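Hypothetical Thioesterase Protein SP_1851 (Streptococcus pneumoniae serotype 4, PDB 4XY5) is a PaaI-type member of the thioesterase superfamily that probably hydrolyses the thioester bond of acyl-coenzyme A-like substrates. Local coordinates at residues F15-I20 and K33-S38. The protein carries 1 engineered substitution. Numbering follows the deposited sequence.
Sequences FENYEI and KVVNSS
Asn17 lies across from Lys33, with 6.7 Å between their CA atoms, while the preceding residue, Glu16, has Val35 as its nearest neighbour across the gap at the wider CA spacing of 8.4 Å, and the link between the two backbones is made by side chains. Asn17 does this with its whole carboxamide, an example of a side-chain amide offering the C=O and N-H that a residue of a neighbouring strand would otherwise supply: OD1 accepts from Lys33 N at 2.8 Å, and ND2 donates to Lys33 O at 3.1 Å. Both bonds are nearly straight and fall on carbonyl lone pairs; Lys33 O lies 8° out of the amide plane, and the two bonds together hold the carboxamide against rotation. Chi1 of 69° sets CG between the backbone N and carbonyl carbon of Asn17, whose O bonds to Thr32 OG1. In this hotdog fold, strand 19-24 is an outer strand of the antiparallel sheet within the chain and pairs with 27-33; the contact continues beyond the start of 19-24 and the end of 27-33, reaching the loop that leads to helix 47-64. There Val35 presents its two methyls to different partners, CG1 to Asn17 ND2 at 4.0 Å and CG2 to Glu16 OE2. The Glu16 carboxylate comes up to the Ser37 hydroxyl, OE2 lying 3.1 Å from OG. A water accepts from Ser37 N and donates a weak bond to Glu16 OE2, linking carboxylate and 3-10 turn at the surface.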
loop_
_atom_site.group_PDB
_atom_site.type_symbol
_atom_site.label_atom_id
_atom_site.label_comp_id
_atom_site.label_asym_id
_atom_site.label_seq_id
_atom_site.Cartn_x
_atom_site.Cartn_y
_atom_site.Cartn_z
ATOM N N PHE A 15 -23.471 0.457 -1.509
ATOM C CA PHE A 15 -24.481 -0.046 -0.567
ATOM C C PHE A 15 -25.877 0.555 -0.736
ATOM O O PHE A 15 -26.564 0.837 0.249
ATOM C CB PHE A 15 -24.025 0.147 0.876
ATOM C CG PHE A 15 -22.771 -0.634 1.218
ATOM C CD1 PHE A 15 -22.847 -1.993 1.485
ATOM C CD2 PHE A 15 -21.534 -0.008 1.244
ATOM C CE1 PHE A 15 -21.707 -2.724 1.788
ATOM C CE2 PHE A 15 -20.385 -0.727 1.550
ATOM C CZ PHE A 15 -20.470 -2.085 1.821
ATOM N N GLU A 16 -26.303 0.716 -1.980
ATOM C CA GLU A 16 -27.706 1.008 -2.257
ATOM C C GLU A 16 -28.552 -0.228 -1.958
ATOM O O GLU A 16 -29.748 -0.126 -1.671
ATOM C CB GLU A 16 -27.880 1.467 -3.701
ATOM C CG GLU A 16 -27.195 2.799 -3.962
ATOM C CD GLU A 16 -27.625 3.465 -5.252
ATOM O OE1 GLU A 16 -27.345 4.673 -5.401
ATOM O OE2 GLU A 16 -28.223 2.789 -6.116
ATOM N N ASN A 17 -27.907 -1.390 -2.018
ATOM C CA ASN A 17 -28.489 -2.652 -1.570
ATOM C C ASN A 17 -27.378 -3.452 -0.910
ATOM O O ASN A 17 -26.218 -3.273 -1.261
ATOM C CB ASN A 17 -29.090 -3.450 -2.730
ATOM C CG ASN A 17 -28.035 -3.990 -3.686
ATOM O OD1 ASN A 17 -27.441 -5.062 -3.453
ATOM N ND2 ASN A 17 -27.788 -3.252 -4.773
ATOM N N TYR A 18 -27.729 -4.325 0.030
ATOM C CA TYR A 18 -26.746 -5.235 0.630
ATOM C C TYR A 18 -27.452 -6.248 1.520
ATOM O O TYR A 18 -28.591 -6.034 1.930
ATOM C CB TYR A 18 -25.682 -4.476 1.441
ATOM C CG TYR A 18 -26.194 -3.781 2.686
ATOM C CD1 TYR A 18 -26.224 -4.437 3.916
ATOM C CD2 TYR A 18 -26.644 -2.458 2.633
ATOM C CE1 TYR A 18 -26.700 -3.793 5.061
ATOM C CE2 TYR A 18 -27.111 -1.814 3.765
ATOM C CZ TYR A 18 -27.143 -2.481 4.968
ATOM O OH TYR A 18 -27.611 -1.826 6.083
ATOM N N GLU A 19 -26.768 -7.358 1.787
ATOM C CA GLU A 19 -27.210 -8.360 2.743
ATOM C C GLU A 19 -26.047 -8.697 3.652
ATOM O O GLU A 19 -24.998 -9.089 3.161
ATOM C CB GLU A 19 -27.693 -9.627 2.031
ATOM C CG GLU A 19 -28.880 -9.419 1.103
ATOM C CD GLU A 19 -30.179 -9.302 1.861
ATOM O OE1 GLU A 19 -30.179 -9.628 3.071
ATOM O OE2 GLU A 19 -31.190 -8.881 1.250
ATOM N N ILE A 20 -26.215 -8.539 4.962
ATOM C CA ILE A 20 -25.195 -8.996 5.906
ATOM C C ILE A 20 -25.457 -10.463 6.233
ATOM O O ILE A 20 -26.436 -10.800 6.908
ATOM C CB ILE A 20 -25.182 -8.178 7.215
ATOM C CG1 ILE A 20 -25.066 -6.681 6.920
ATOM C CG2 ILE A 20 -24.043 -8.625 8.118
ATOM C CD1 ILE A 20 -25.096 -5.823 8.168
ATOM N N LYS A 33 -25.328 -6.267 -4.849
ATOM C CA LYS A 33 -25.461 -6.375 -6.293
ATOM C C LYS A 33 -24.978 -5.107 -6.967
ATOM O O LYS A 33 -25.392 -4.016 -6.583
ATOM C CB LYS A 33 -26.915 -6.637 -6.704
ATOM C CG LYS A 33 -27.028 -7.031 -8.175
ATOM C CD LYS A 33 -28.464 -7.302 -8.582
ATOM C CE LYS A 33 -29.293 -6.047 -8.503
ATOM N NZ LYS A 33 -30.673 -6.284 -9.003
ATOM N N VAL A 34 -24.118 -5.268 -7.971
ATOM C CA VAL A 34 -23.578 -4.140 -8.728
ATOM C C VAL A 34 -24.701 -3.496 -9.546
ATOM O O VAL A 34 -25.432 -4.181 -10.264
ATOM C CB VAL A 34 -22.428 -4.581 -9.651
ATOM C CG1 VAL A 34 -21.824 -3.394 -10.381
ATOM C CG2 VAL A 34 -21.347 -5.304 -8.847
ATOM N N VAL A 35 -24.851 -2.182 -9.409
ATOM C CA VAL A 35 -25.907 -1.456 -10.104
ATOM C C VAL A 35 -25.287 -0.292 -10.873
ATOM O O VAL A 35 -24.057 -0.116 -10.857
ATOM C CB VAL A 35 -27.000 -0.959 -9.125
ATOM C CG1 VAL A 35 -27.805 -2.143 -8.596
ATOM C CG2 VAL A 35 -26.392 -0.177 -7.968
ATOM N N ASN A 36 -26.102 0.493 -11.567
ATOM C CA ASN A 36 -25.532 1.537 -12.420
ATOM C C ASN A 36 -24.697 2.553 -11.651
ATOM O O ASN A 36 -23.691 3.043 -12.157
ATOM C CB ASN A 36 -26.633 2.283 -13.197
ATOM C CG ASN A 36 -26.058 3.238 -14.242
ATOM O OD1 ASN A 36 -25.534 2.803 -15.270
ATOM N ND2 ASN A 36 -26.144 4.534 -13.982
ATOM N N SER A 37 -25.106 2.870 -10.430
ATOM C CA SER A 37 -24.392 3.879 -9.649
ATOM C C SER A 37 -23.033 3.344 -9.166
ATOM O O SER A 37 -22.213 4.100 -8.643
ATOM C CB SER A 37 -25.231 4.332 -8.452
ATOM O OG SER A 37 -25.504 3.252 -7.576
ATOM N N SER A 38 -22.816 2.045 -9.355
ATOM C CA SER A 38 -21.570 1.394 -8.954
ATOM C C SER A 38 -20.467 1.572 -9.990
ATOM O O SER A 38 -19.316 1.314 -9.701
ATOM C CB SER A 38 -21.783 -0.109 -8.737
ATOM O OG SER A 38 -22.948 -0.391 -7.978
HETATM O O HOH W 1 -27.986 2.792 -9.437
#